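Local coordinates for protein pantothenate kinase (Coxiella burnetii, PDB 3TQC) that catalyses the ATP-dependent phosphorylation of (R)-pantothenate to (R)-4'-phosphopantothenate, the first step from pantothenate to coenzyme A, at residues I95-S100 with F229-D234; V101-S106 with Q238-W243; K242-R247 with A276-V281. One frame throughout, in Å; residues are numbered along the deposited sequence.

In the fold
The three contacts lead from the sheet core to the surface. Contact 1 pairs two central strands of the P-loop kinase sheet; each strand runs on into one partner of contact 2, the phosphate-binding loop and helix 237-253. Their centres lie about 13 Å apart, and Lys-105 NZ of the loop reaches back to Ser-100 O, just after the strand, at 2.7 Å. Contact 3 continues along helix 237-253, sharing Lys-242 and Trp-243 with contact 2, and its centre is about 10 Å from that of contact 2. ADP joins the last two: Ala-102, Gly-104, Lys-105, Ser-106 and Arg-247 bond its phosphates.

Contact 1: residues I95-S100 with F229-D234; sequences IGIAGS and FSLFVD
Gly-96 and Ala-98 each use both N and O to bond strand 229-234, which runs parallel to strand 95-99 with the segment axes 4.3 Å apart and 19° between their directions. These are neighbouring strands in the centre of the P-loop kinase sheet, and 95-99 is the one that feeds the phosphate-binding loop. The bonding alternates as a parallel pair requires: Gly-96 N gives to Phe-229 O at 2.6 Å, Gly-96 O receives Leu-231 N, Ala-98 N gives to Leu-231 O, and Ala-98 O receives Val-233 N at 2.9 Å.

Ile-95, Ile-97, Phe-229, Leu-231 and Val-233 share one face of the sheet. Helix 105-116 packs on it, with Leu-116 against Ile-95, Ser-109 against Ile-97 and Leu-112 against Leu-231. Ile-95 CG2, the branch anti to its own backbone N, is modelled 3.3 Å from Leu-231 CD1 where the two side chains cross obliquely, a distance shorter than usual and so to be read with caution. Further along, Ile-97 and Val-233 lie side by side, pointing the same way, with their CG2 methyls 4.2 Å apart.

Ala-98 and Phe-232 occupy the other face. Phe-232 has CG anti to the backbone N (chi1 -175°), beside its carbonyl carbon, and its CD1 meets Ala-98 CB at 4.0 Å. Gly-99 CA sits over one face of the ring, 4.1 Å from the Phe-232 centroid and 17° off the normal, geometry that fits a CH-pi contact. On the sheet face of Ala-98 and Phe-232, Ser-230 OG turns to Gln-302 for its hydrogen bond. Past the bond to Ala-98 O, a water bridges the strands: it accepts from Ser-100 N and donates to Val-233 O, each at 2.7 Å.

Contact 2: residues V101-S106 with Q238-W243; sequences VAVGKS and QVIQKW. With ADP (adenosine-5'-diphosphate), chain D.
Val-101 O is modelled only 3.0 Å from Ile-240 CG2, a close carbon-oxygen approach and not a hydrogen bond; no hydrogen bond crosses between the two segments. Residues 101-106 belong to the P-loop (Walker A), four of whose amides bond the ADP beta phosphate, while Ile-240 and Trp-243 of helix 237-253 pack against residues 101-103.

Ile-240 CG2, anti to its backbone N, also lies 4.0 Å from Ala-102 CB, and its CD1 reaches Val-103 CG2 at 4.1 Å. Val-103 CG2 touches Trp-243 CZ3 at 4.0 Å as well, so one methyl meets both side chains of the helix, from directions roughly at right angles. Ala-102 O meets Trp-243 at the rim of the indole, near the ring plane and 3.3 Å from CE3. The indole is itself positioned from outside: NE1 bonds Ala-309 O, and the ring stacks on His-311.

The loop's phosphate grip is read from its donors. Ala-102 N gives to ADP O3B at 3.0 Å and Ser-106 N to O1B at 2.8 Å, whereas O2B is held by three: Gly-104 N, Lys-105 N and Lys-105 NZ. Gly-104 is the N-cap of helix 105-116, so the beta phosphate lies at a helix N-terminus, where the dipole would probably favour its negative charge. Lys-105 bends at its last torsion (chi4 -70°), which places NZ 2.7 Å from ADP O2B.

Contact 3: residues K242-R247 with A276-V281; sequences KWYIDR and AFAKHV. With ADP (adenosine-5'-diphosphate), chain D.
Tyr-244 reaches from helix 237-253 to Ala-278 and Val-281 of helix 271-294. Its CB points toward that helix, and chi1 (178°) sets CG anti to the backbone N. Beyond CG, the atoms of one ring side meet the partner in turn. CD2 lies 3.9 Å from Ala-278 O and CE2 is closer, at 3.5 Å, so this carbonyl oxygen is met by the ring's edge, near its plane. CE2 also touches Ala-278 CB. CZ then comes against Val-281 CG1, and OH ends 3.3 Å from that same methyl, the two side chains crossing at about a right angle.

Helix 237-253 follows strand 229-234 in the P-loop kinase fold and packs here on helix 271-294. The segment axes run at 135° to one another, nearer antiparallel than parallel, and approach to 9.2 Å with side chains between them; no hydrogen bond joins the segments. The CA atoms of Ile-245 and Ala-278 are the nearest across the segments, and Ile-245 CG1 rests 3.9 Å from Ala-278 CB, while its CD1 goes on to Lys-279 CB at 4.0 Å. Trp-282 and Asn-286, further along helix 271-294, also touch Tyr-244.

The segment 242-247 has a second duty on its nucleotide side. The chain of Arg-247 turns at chi3 (65°), which sets NE; NH1 donates to ADP O3B at 2.8 Å, with that oxygen at the guanidinium edge and in its plane, and makes a weak bond to O2A. CG and CD of the same arginine pass beside the ribose O3'. Within the same segment, Lys-242 NZ forms a salt bridge at 2.9 Å to OD2 of Asp-246, one turn on, meeting the carboxylate on its syn side.

Contact 1: residues I95-S100 with F229-D234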
loop_
_atom_site.group_PDB
_atom_site.type_symbol
_atom_site.label_atom_id
_atom_site.label_comp_id
_atom_site.label_asym_id
_atom_site.label_seq_id
_atom_site.Cartn_x
_atom_site.Cartn_y
_atom_site.Cartn_z
ATOM N N ILE B 95 -11.294 -1.921 -5.359
ATOM C CA ILE B 95 -11.504 -0.764 -4.518
ATOM C C ILE B 95 -11.874 -1.250 -3.114
ATOM O O ILE B 95 -12.828 -2.001 -2.949
ATOM C CB ILE B 95 -12.636 0.109 -5.066
ATOM C CG1 ILE B 95 -12.270 0.662 -6.448
ATOM C CG2 ILE B 95 -12.954 1.269 -4.121
ATOM C CD1 ILE B 95 -13.497 1.255 -7.209
ATOM N N GLY B 96 -11.124 -0.818 -2.113
ATOM C CA GLY B 96 -11.354 -1.232 -0.740
ATOM C C GLY B 96 -12.312 -0.283 -0.063
ATOM O O GLY B 96 -12.247 0.925 -0.279
ATOM N N ILE B 97 -13.237 -0.821 0.731
ATOM C CA ILE B 97 -14.082 0.015 1.560
ATOM C C ILE B 97 -13.979 -0.452 2.996
ATOM O O ILE B 97 -14.323 -1.596 3.317
ATOM C CB ILE B 97 -15.528 -0.010 1.123
ATOM C CG1 ILE B 97 -15.673 0.426 -0.330
ATOM C CG2 ILE B 97 -16.363 0.949 1.994
ATOM C CD1 ILE B 97 -17.119 0.513 -0.730
ATOM N N ALA B 98 -13.474 0.427 3.853
ATOM C CA ALA B 98 -13.228 0.115 5.254
ATOM C C ALA B 98 -14.019 1.094 6.125
ATOM O O ALA B 98 -14.563 2.079 5.632
ATOM C CB ALA B 98 -11.748 0.219 5.544
ATOM N N GLY B 99 -14.074 0.821 7.417
ATOM C CA GLY B 99 -14.821 1.630 8.348
ATOM C C GLY B 99 -15.381 0.752 9.453
ATOM O O GLY B 99 -15.340 -0.473 9.356
ATOM N N SER B 100 -15.884 1.402 10.508
ATOM C CA SER B 100 -16.443 0.729 11.668
ATOM C C SER B 100 -17.587 -0.176 11.294
ATOM O O SER B 100 -18.219 0.006 10.254
ATOM C CB SER B 100 -16.983 1.764 12.651
ATOM O OG SER B 100 -17.799 1.174 13.650
ATOM N N PHE B 229 -7.200 1.068 -4.622
ATOM C CA PHE B 229 -7.783 2.284 -4.103
ATOM C C PHE B 229 -8.606 1.894 -2.898
ATOM O O PHE B 229 -9.224 0.836 -2.895
ATOM C CB PHE B 229 -8.684 2.873 -5.170
ATOM C CG PHE B 229 -9.139 4.266 -4.889
ATOM C CD1 PHE B 229 -8.532 5.342 -5.508
ATOM C CD2 PHE B 229 -10.205 4.502 -4.039
ATOM C CE1 PHE B 229 -8.971 6.651 -5.251
ATOM C CE2 PHE B 229 -10.642 5.789 -3.778
ATOM C CZ PHE B 229 -10.030 6.860 -4.379
ATOM N N SER B 230 -8.636 2.732 -1.880
ATOM C CA SER B 230 -9.470 2.441 -0.721
ATOM C C SER B 230 -10.208 3.662 -0.248
ATOM O O SER B 230 -9.679 4.773 -0.292
ATOM C CB SER B 230 -8.628 1.892 0.420
ATOM O OG SER B 230 -7.586 2.788 0.702
ATOM N N LEU B 231 -11.443 3.427 0.191
ATOM C CA LEU B 231 -12.290 4.423 0.824
ATOM C C LEU B 231 -12.382 4.035 2.274
ATOM O O LEU B 231 -12.503 2.857 2.588
ATOM C CB LEU B 231 -13.714 4.381 0.274
ATOM C CG LEU B 231 -14.078 4.882 -1.121
ATOM C CD1 LEU B 231 -13.596 3.926 -2.200
ATOM C CD2 LEU B 231 -15.588 5.042 -1.193
ATOM N N PHE B 232 -12.355 5.011 3.160
ATOM C CA PHE B 232 -12.659 4.756 4.553
ATOM C C PHE B 232 -13.909 5.571 4.866
ATOM O O PHE B 232 -13.936 6.760 4.596
ATOM C CB PHE B 232 -11.495 5.137 5.454
ATOM C CG PHE B 232 -11.698 4.789 6.912
ATOM C CD1 PHE B 232 -11.093 3.675 7.463
ATOM C CD2 PHE B 232 -12.461 5.603 7.732
ATOM C CE1 PHE B 232 -11.259 3.368 8.795
ATOM C CE2 PHE B 232 -12.631 5.307 9.059
ATOM C CZ PHE B 232 -12.029 4.173 9.593
ATOM N N VAL B 233 -14.947 4.915 5.382
ATOM C CA VAL B 233 -16.159 5.615 5.810
ATOM C C VAL B 233 -16.038 5.895 7.319
ATOM O O VAL B 233 -15.805 4.976 8.105
ATOM C CB VAL B 233 -17.415 4.798 5.490
ATOM C CG1 VAL B 233 -18.673 5.559 5.928
ATOM C CG2 VAL B 233 -17.437 4.453 3.977
ATOM N N ASP B 234 -16.180 7.162 7.700
ATOM C CA ASP B 234 -15.839 7.644 9.042
ATOM C C ASP B 234 -17.020 8.391 9.630
ATOM O O ASP B 234 -17.801 9.015 8.915
ATOM C CB ASP B 234 -14.621 8.588 8.960
ATOM C CG ASP B 234 -14.041 8.970 10.339
ATOM O OD1 ASP B 234 -13.878 8.101 11.233
ATOM O OD2 ASP B 234 -13.704 10.161 10.518
HETATM O O HOH W 1 -15.532 4.083 10.597
#

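Contact 2: residues V101-S106 with Q238-W243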
loop_
_atom_site.group_PDB
_atom_site.type_symbol
_atom_site.label_atom_id
_atom_site.label_comp_id
_atom_site.label_asym_id
_atom_site.label_seq_id
_atom_site.Cartn_x
_atom_site.Cartn_y
_atom_site.Cartn_z
ATOM N N VAL B 101 -17.881 -1.123 12.173
ATOM C CA VAL B 101 -19.149 -1.812 12.131
ATOM C C VAL B 101 -20.255 -0.743 12.170
ATOM O O VAL B 101 -20.182 0.195 12.956
ATOM C CB VAL B 101 -19.321 -2.771 13.353
ATOM C CG1 VAL B 101 -20.715 -3.454 13.339
ATOM C CG2 VAL B 101 -18.181 -3.813 13.423
ATOM N N ALA B 102 -21.253 -0.888 11.301
ATOM C CA ALA B 102 -22.446 -0.032 11.276
ATOM C C ALA B 102 -22.227 1.384 10.745
ATOM O O ALA B 102 -23.097 2.235 10.891
ATOM C CB ALA B 102 -23.095 0.020 12.646
ATOM N N VAL B 103 -21.081 1.645 10.135
ATOM C CA VAL B 103 -20.795 2.973 9.619
ATOM C C VAL B 103 -21.401 3.134 8.222
ATOM O O VAL B 103 -21.605 4.239 7.739
ATOM C CB VAL B 103 -19.280 3.248 9.604
ATOM C CG1 VAL B 103 -18.620 2.581 8.423
ATOM C CG2 VAL B 103 -19.012 4.747 9.584
ATOM N N GLY B 104 -21.690 2.017 7.572
ATOM C CA GLY B 104 -22.371 2.048 6.291
ATOM C C GLY B 104 -21.559 1.566 5.115
ATOM O O GLY B 104 -21.816 1.965 3.986
ATOM N N LYS B 105 -20.586 0.698 5.333
ATOM C CA LYS B 105 -19.756 0.291 4.204
ATOM C C LYS B 105 -20.463 -0.698 3.251
ATOM O O LYS B 105 -20.297 -0.622 2.028
ATOM C CB LYS B 105 -18.358 -0.130 4.660
ATOM C CG LYS B 105 -18.251 -1.354 5.404
ATOM C CD LYS B 105 -16.942 -1.395 6.205
ATOM C CE LYS B 105 -17.106 -2.414 7.298
ATOM N NZ LYS B 105 -18.049 -1.913 8.304
ATOM N N SER B 106 -21.304 -1.564 3.791
ATOM C CA SER B 106 -22.124 -2.440 2.961
ATOM C C SER B 106 -23.106 -1.629 2.111
ATOM O O SER B 106 -23.336 -1.923 0.942
ATOM C CB SER B 106 -22.905 -3.414 3.841
ATOM O OG SER B 106 -24.156 -3.700 3.263
ATOM N N GLN B 238 -19.871 8.049 18.797
ATOM C CA GLN B 238 -21.223 8.148 19.397
ATOM C C GLN B 238 -22.291 7.997 18.316
ATOM O O GLN B 238 -23.339 7.400 18.541
ATOM C CB GLN B 238 -21.466 9.486 20.108
ATOM C CG GLN B 238 -20.437 9.915 21.155
ATOM C CD GLN B 238 -20.602 9.209 22.485
ATOM O OE1 GLN B 238 -20.101 8.093 22.670
ATOM N NE2 GLN B 238 -21.290 9.853 23.422
ATOM N N VAL B 239 -22.008 8.555 17.142
ATOM C CA VAL B 239 -22.940 8.501 16.020
ATOM C C VAL B 239 -23.095 7.074 15.493
ATOM O O VAL B 239 -24.219 6.600 15.299
ATOM C CB VAL B 239 -22.526 9.493 14.907
ATOM C CG1 VAL B 239 -23.208 9.160 13.568
ATOM C CG2 VAL B 239 -22.833 10.916 15.364
ATOM N N ILE B 240 -21.975 6.380 15.311
ATOM C CA ILE B 240 -22.009 4.995 14.834
ATOM C C ILE B 240 -22.748 4.123 15.853
ATOM O O ILE B 240 -23.579 3.303 15.477
ATOM C CB ILE B 240 -20.608 4.409 14.577
ATOM C CG1 ILE B 240 -19.785 5.317 13.648
ATOM C CG2 ILE B 240 -20.719 3.024 13.915
ATOM C CD1 ILE B 240 -18.326 5.004 13.634
ATOM N N GLN B 241 -22.449 4.333 17.136
ATOM C CA GLN B 241 -23.136 3.664 18.229
ATOM C C GLN B 241 -24.638 3.704 17.995
ATOM O O GLN B 241 -25.290 2.665 18.002
ATOM C CB GLN B 241 -22.786 4.328 19.567
ATOM C CG GLN B 241 -23.538 3.794 20.779
ATOM C CD GLN B 241 -23.046 4.393 22.093
ATOM O OE1 GLN B 241 -21.845 4.599 22.297
ATOM N NE2 GLN B 241 -23.971 4.686 22.974
ATOM N N LYS B 242 -25.177 4.899 17.762
ATOM C CA LYS B 242 -26.605 5.036 17.506
ATOM C C LYS B 242 -27.037 4.257 16.264
ATOM O O LYS B 242 -28.072 3.599 16.276
ATOM C CB LYS B 242 -27.016 6.502 17.372
ATOM C CG LYS B 242 -28.518 6.668 17.149
ATOM C CD LYS B 242 -29.018 8.057 17.538
ATOM C CE LYS B 242 -30.295 8.394 16.784
ATOM N NZ LYS B 242 -31.293 7.297 16.889
ATOM N N TRP B 243 -26.242 4.304 15.197
ATOM C CA TRP B 243 -26.626 3.579 13.996
ATOM C C TRP B 243 -26.616 2.098 14.280
ATOM O O TRP B 243 -27.459 1.342 13.798
ATOM C CB TRP B 243 -25.677 3.856 12.848
ATOM C CG TRP B 243 -25.674 5.267 12.382
ATOM C CD1 TRP B 243 -26.667 6.183 12.529
ATOM C CD2 TRP B 243 -24.626 5.916 11.649
ATOM N NE1 TRP B 243 -26.295 7.365 11.951
ATOM C CE2 TRP B 243 -25.046 7.227 11.406
ATOM C CE3 TRP B 243 -23.362 5.512 11.197
ATOM C CZ2 TRP B 243 -24.256 8.147 10.720
ATOM C CZ3 TRP B 243 -22.572 6.421 10.524
ATOM C CH2 TRP B 243 -23.024 7.731 10.287
HETATM P PB ADP D . -21.716 -1.702 7.706
HETATM O O1B ADP D . -21.829 -2.442 6.411
HETATM O O2B ADP D . -20.502 -0.812 7.781
HETATM O O3B ADP D . -21.893 -2.547 8.947
HETATM P PA ADP D . -24.283 -0.821 6.887
HETATM O O1A ADP D . -23.867 -0.504 5.470
HETATM O O2A ADP D . -25.008 -2.087 7.218
HETATM O O3A ADP D . -22.984 -0.724 7.823
HETATM O "O5'" ADP D . -25.174 0.373 7.425
HETATM C "C5'" ADP D . -25.334 0.597 8.815
HETATM C "C4'" ADP D . -26.721 1.168 9.077
HETATM O "O4'" ADP D . -26.799 2.508 8.604
HETATM C "C3'" ADP D . -27.801 0.407 8.337
HETATM O "O3'" ADP D . -28.967 0.371 9.162
HETATM C "C2'" ADP D . -28.047 1.190 7.072
HETATM O "O2'" ADP D . -29.402 1.106 6.665
HETATM C "C1'" ADP D . -27.692 2.602 7.487
HETATM N N9 ADP D . -27.025 3.394 6.434
HETATM C C8 ADP D . -25.824 3.127 5.902
HETATM N N7 ADP D . -25.488 4.062 4.984
HETATM C C5 ADP D . -26.496 4.937 4.937
HETATM C C6 ADP D . -26.745 6.157 4.176
HETATM N N6 ADP D . -25.816 6.573 3.280
HETATM N N1 ADP D . -27.905 6.798 4.408
HETATM C C2 ADP D . -28.820 6.357 5.300
HETATM N N3 ADP D . -28.640 5.238 6.035
HETATM C C4 ADP D . -27.507 4.507 5.891
#

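Contact 3: residues K242-R247 with A276-V281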
loop_
_atom_site.group_PDB
_atom_site.type_symbol
_atom_site.label_atom_id
_atom_site.label_comp_id
_atom_site.label_asym_id
_atom_site.label_seq_id
_atom_site.Cartn_x
_atom_site.Cartn_y
_atom_site.Cartn_z
ATOM N N LYS B 242 -25.177 4.899 17.762
ATOM C CA LYS B 242 -26.605 5.036 17.506
ATOM C C LYS B 242 -27.037 4.257 16.264
ATOM O O LYS B 242 -28.072 3.599 16.276
ATOM C CB LYS B 242 -27.016 6.502 17.372
ATOM C CG LYS B 242 -28.518 6.668 17.149
ATOM C CD LYS B 242 -29.018 8.057 17.538
ATOM C CE LYS B 242 -30.295 8.394 16.784
ATOM N NZ LYS B 242 -31.293 7.297 16.889
ATOM N N TRP B 243 -26.242 4.304 15.197
ATOM C CA TRP B 243 -26.626 3.579 13.996
ATOM C C TRP B 243 -26.616 2.098 14.280
ATOM O O TRP B 243 -27.459 1.342 13.798
ATOM C CB TRP B 243 -25.677 3.856 12.848
ATOM C CG TRP B 243 -25.674 5.267 12.382
ATOM C CD1 TRP B 243 -26.667 6.183 12.529
ATOM C CD2 TRP B 243 -24.626 5.916 11.649
ATOM N NE1 TRP B 243 -26.295 7.365 11.951
ATOM C CE2 TRP B 243 -25.046 7.227 11.406
ATOM C CE3 TRP B 243 -23.362 5.512 11.197
ATOM C CZ2 TRP B 243 -24.256 8.147 10.720
ATOM C CZ3 TRP B 243 -22.572 6.421 10.524
ATOM C CH2 TRP B 243 -23.024 7.731 10.287
ATOM N N TYR B 244 -25.629 1.680 15.055
ATOM C CA TYR B 244 -25.526 0.294 15.443
ATOM C C TYR B 244 -26.736 -0.105 16.283
ATOM O O TYR B 244 -27.398 -1.089 15.980
ATOM C CB TYR B 244 -24.230 0.036 16.204
ATOM C CG TYR B 244 -24.150 -1.385 16.634
ATOM C CD1 TYR B 244 -23.643 -2.353 15.784
ATOM C CD2 TYR B 244 -24.610 -1.777 17.881
ATOM C CE1 TYR B 244 -23.594 -3.673 16.170
ATOM C CE2 TYR B 244 -24.560 -3.087 18.270
ATOM C CZ TYR B 244 -24.057 -4.035 17.411
ATOM O OH TYR B 244 -24.011 -5.351 17.797
ATOM N N ILE B 245 -27.033 0.668 17.325
ATOM C CA ILE B 245 -28.131 0.318 18.213
ATOM C C ILE B 245 -29.450 0.299 17.457
ATOM O O ILE B 245 -30.260 -0.592 17.658
ATOM C CB ILE B 245 -28.203 1.234 19.462
ATOM C CG1 ILE B 245 -27.001 0.971 20.376
ATOM C CG2 ILE B 245 -29.488 0.991 20.245
ATOM C CD1 ILE B 245 -26.766 2.065 21.400
ATOM N N ASP B 246 -29.669 1.257 16.573
ATOM C CA ASP B 246 -30.881 1.244 15.763
ATOM C C ASP B 246 -30.939 0.027 14.849
ATOM O O ASP B 246 -31.976 -0.607 14.735
ATOM C CB ASP B 246 -31.010 2.527 14.943
ATOM C CG ASP B 246 -31.366 3.729 15.796
ATOM O OD1 ASP B 246 -31.640 3.551 17.005
ATOM O OD2 ASP B 246 -31.377 4.859 15.248
ATOM N N ARG B 247 -29.834 -0.318 14.214
ATOM C CA ARG B 247 -29.831 -1.480 13.323
ATOM C C ARG B 247 -30.225 -2.773 14.064
ATOM O O ARG B 247 -31.026 -3.559 13.554
ATOM C CB ARG B 247 -28.483 -1.649 12.635
ATOM C CG ARG B 247 -28.522 -2.613 11.453
ATOM C CD ARG B 247 -27.185 -2.692 10.786
ATOM N NE ARG B 247 -26.149 -3.266 11.649
ATOM C CZ ARG B 247 -24.869 -3.388 11.303
ATOM N NH1 ARG B 247 -24.446 -2.970 10.115
ATOM N NH2 ARG B 247 -24.003 -3.932 12.145
ATOM N N ALA B 276 -29.958 -1.644 25.785
ATOM C CA ALA B 276 -28.868 -1.772 26.738
ATOM C C ALA B 276 -27.891 -2.862 26.303
ATOM O O ALA B 276 -26.682 -2.662 26.350
ATOM C CB ALA B 276 -29.410 -2.053 28.136
ATOM N N PHE B 277 -28.414 -4.005 25.869
ATOM C CA PHE B 277 -27.573 -5.070 25.328
ATOM C C PHE B 277 -26.755 -4.603 24.127
ATOM O O PHE B 277 -25.568 -4.902 24.027
ATOM C CB PHE B 277 -28.421 -6.263 24.911
ATOM C CG PHE B 277 -27.622 -7.408 24.374
ATOM C CD1 PHE B 277 -27.004 -8.298 25.234
ATOM C CD2 PHE B 277 -27.492 -7.604 23.010
ATOM C CE1 PHE B 277 -26.260 -9.360 24.740
ATOM C CE2 PHE B 277 -26.758 -8.658 22.513
ATOM C CZ PHE B 277 -26.142 -9.539 23.376
ATOM N N ALA B 278 -27.404 -3.887 23.214
ATOM C CA ALA B 278 -26.757 -3.368 22.007
ATOM C C ALA B 278 -25.689 -2.337 22.344
ATOM O O ALA B 278 -24.630 -2.299 21.721
ATOM C CB ALA B 278 -27.789 -2.749 21.081
ATOM N N LYS B 279 -25.990 -1.489 23.315
ATOM C CA LYS B 279 -25.047 -0.486 23.787
ATOM C C LYS B 279 -23.809 -1.172 24.354
ATOM O O LYS B 279 -22.677 -0.744 24.092
ATOM C CB LYS B 279 -25.710 0.389 24.849
ATOM C CG LYS B 279 -24.900 1.577 25.323
ATOM C CD LYS B 279 -25.718 2.380 26.327
ATOM C CE LYS B 279 -24.921 3.520 26.918
ATOM N NZ LYS B 279 -24.325 4.353 25.836
ATOM N N HIS B 280 -24.045 -2.245 25.117
ATOM C CA HIS B 280 -22.983 -3.030 25.734
ATOM C C HIS B 280 -22.072 -3.643 24.683
ATOM O O HIS B 280 -20.853 -3.510 24.771
ATOM C CB HIS B 280 -23.571 -4.140 26.612
ATOM C CG HIS B 280 -22.602 -5.234 26.916
ATOM N ND1 HIS B 280 -21.737 -5.182 27.988
ATOM C CD2 HIS B 280 -22.334 -6.395 26.272
ATOM C CE1 HIS B 280 -20.992 -6.273 28.001
ATOM N NE2 HIS B 280 -21.331 -7.023 26.969
ATOM N N VAL B 281 -22.671 -4.322 23.707
ATOM C CA VAL B 281 -21.914 -4.988 22.645
ATOM C C VAL B 281 -21.049 -3.972 21.894
ATOM O O VAL B 281 -19.853 -4.199 21.671
ATOM C CB VAL B 281 -22.844 -5.731 21.665
ATOM C CG1 VAL B 281 -22.108 -6.116 20.385
ATOM C CG2 VAL B 281 -23.439 -6.963 22.327
HETATM P PB ADP D . -21.716 -1.702 7.706
HETATM O O1B ADP D . -21.829 -2.442 6.411
HETATM O O2B ADP D . -20.502 -0.812 7.781
HETATM O O3B ADP D . -21.893 -2.547 8.947
HETATM P PA ADP D . -24.283 -0.821 6.887
HETATM O O1A ADP D . -23.867 -0.504 5.470
HETATM O O2A ADP D . -25.008 -2.087 7.218
HETATM O O3A ADP D . -22.984 -0.724 7.823
HETATM O "O5'" ADP D . -25.174 0.373 7.425
HETATM C "C5'" ADP D . -25.334 0.597 8.815
HETATM C "C4'" ADP D . -26.721 1.168 9.077
HETATM O "O4'" ADP D . -26.799 2.508 8.604
HETATM C "C3'" ADP D . -27.801 0.407 8.337
HETATM O "O3'" ADP D . -28.967 0.371 9.162
HETATM C "C2'" ADP D . -28.047 1.190 7.072
HETATM O "O2'" ADP D . -29.402 1.106 6.665
HETATM C "C1'" ADP D . -27.692 2.602 7.487
HETATM N N9 ADP D . -27.025 3.394 6.434
HETATM C C8 ADP D . -25.824 3.127 5.902
HETATM N N7 ADP D . -25.488 4.062 4.984
HETATM C C5 ADP D . -26.496 4.937 4.937
HETATM C C6 ADP D . -26.745 6.157 4.176
HETATM N N6 ADP D . -25.816 6.573 3.280
HETATM N N1 ADP D . -27.905 6.798 4.408
HETATM C C2 ADP D . -28.820 6.357 5.300
HETATM N N3 ADP D . -28.640 5.238 6.035
HETATM C C4 ADP D . -27.507 4.507 5.891
#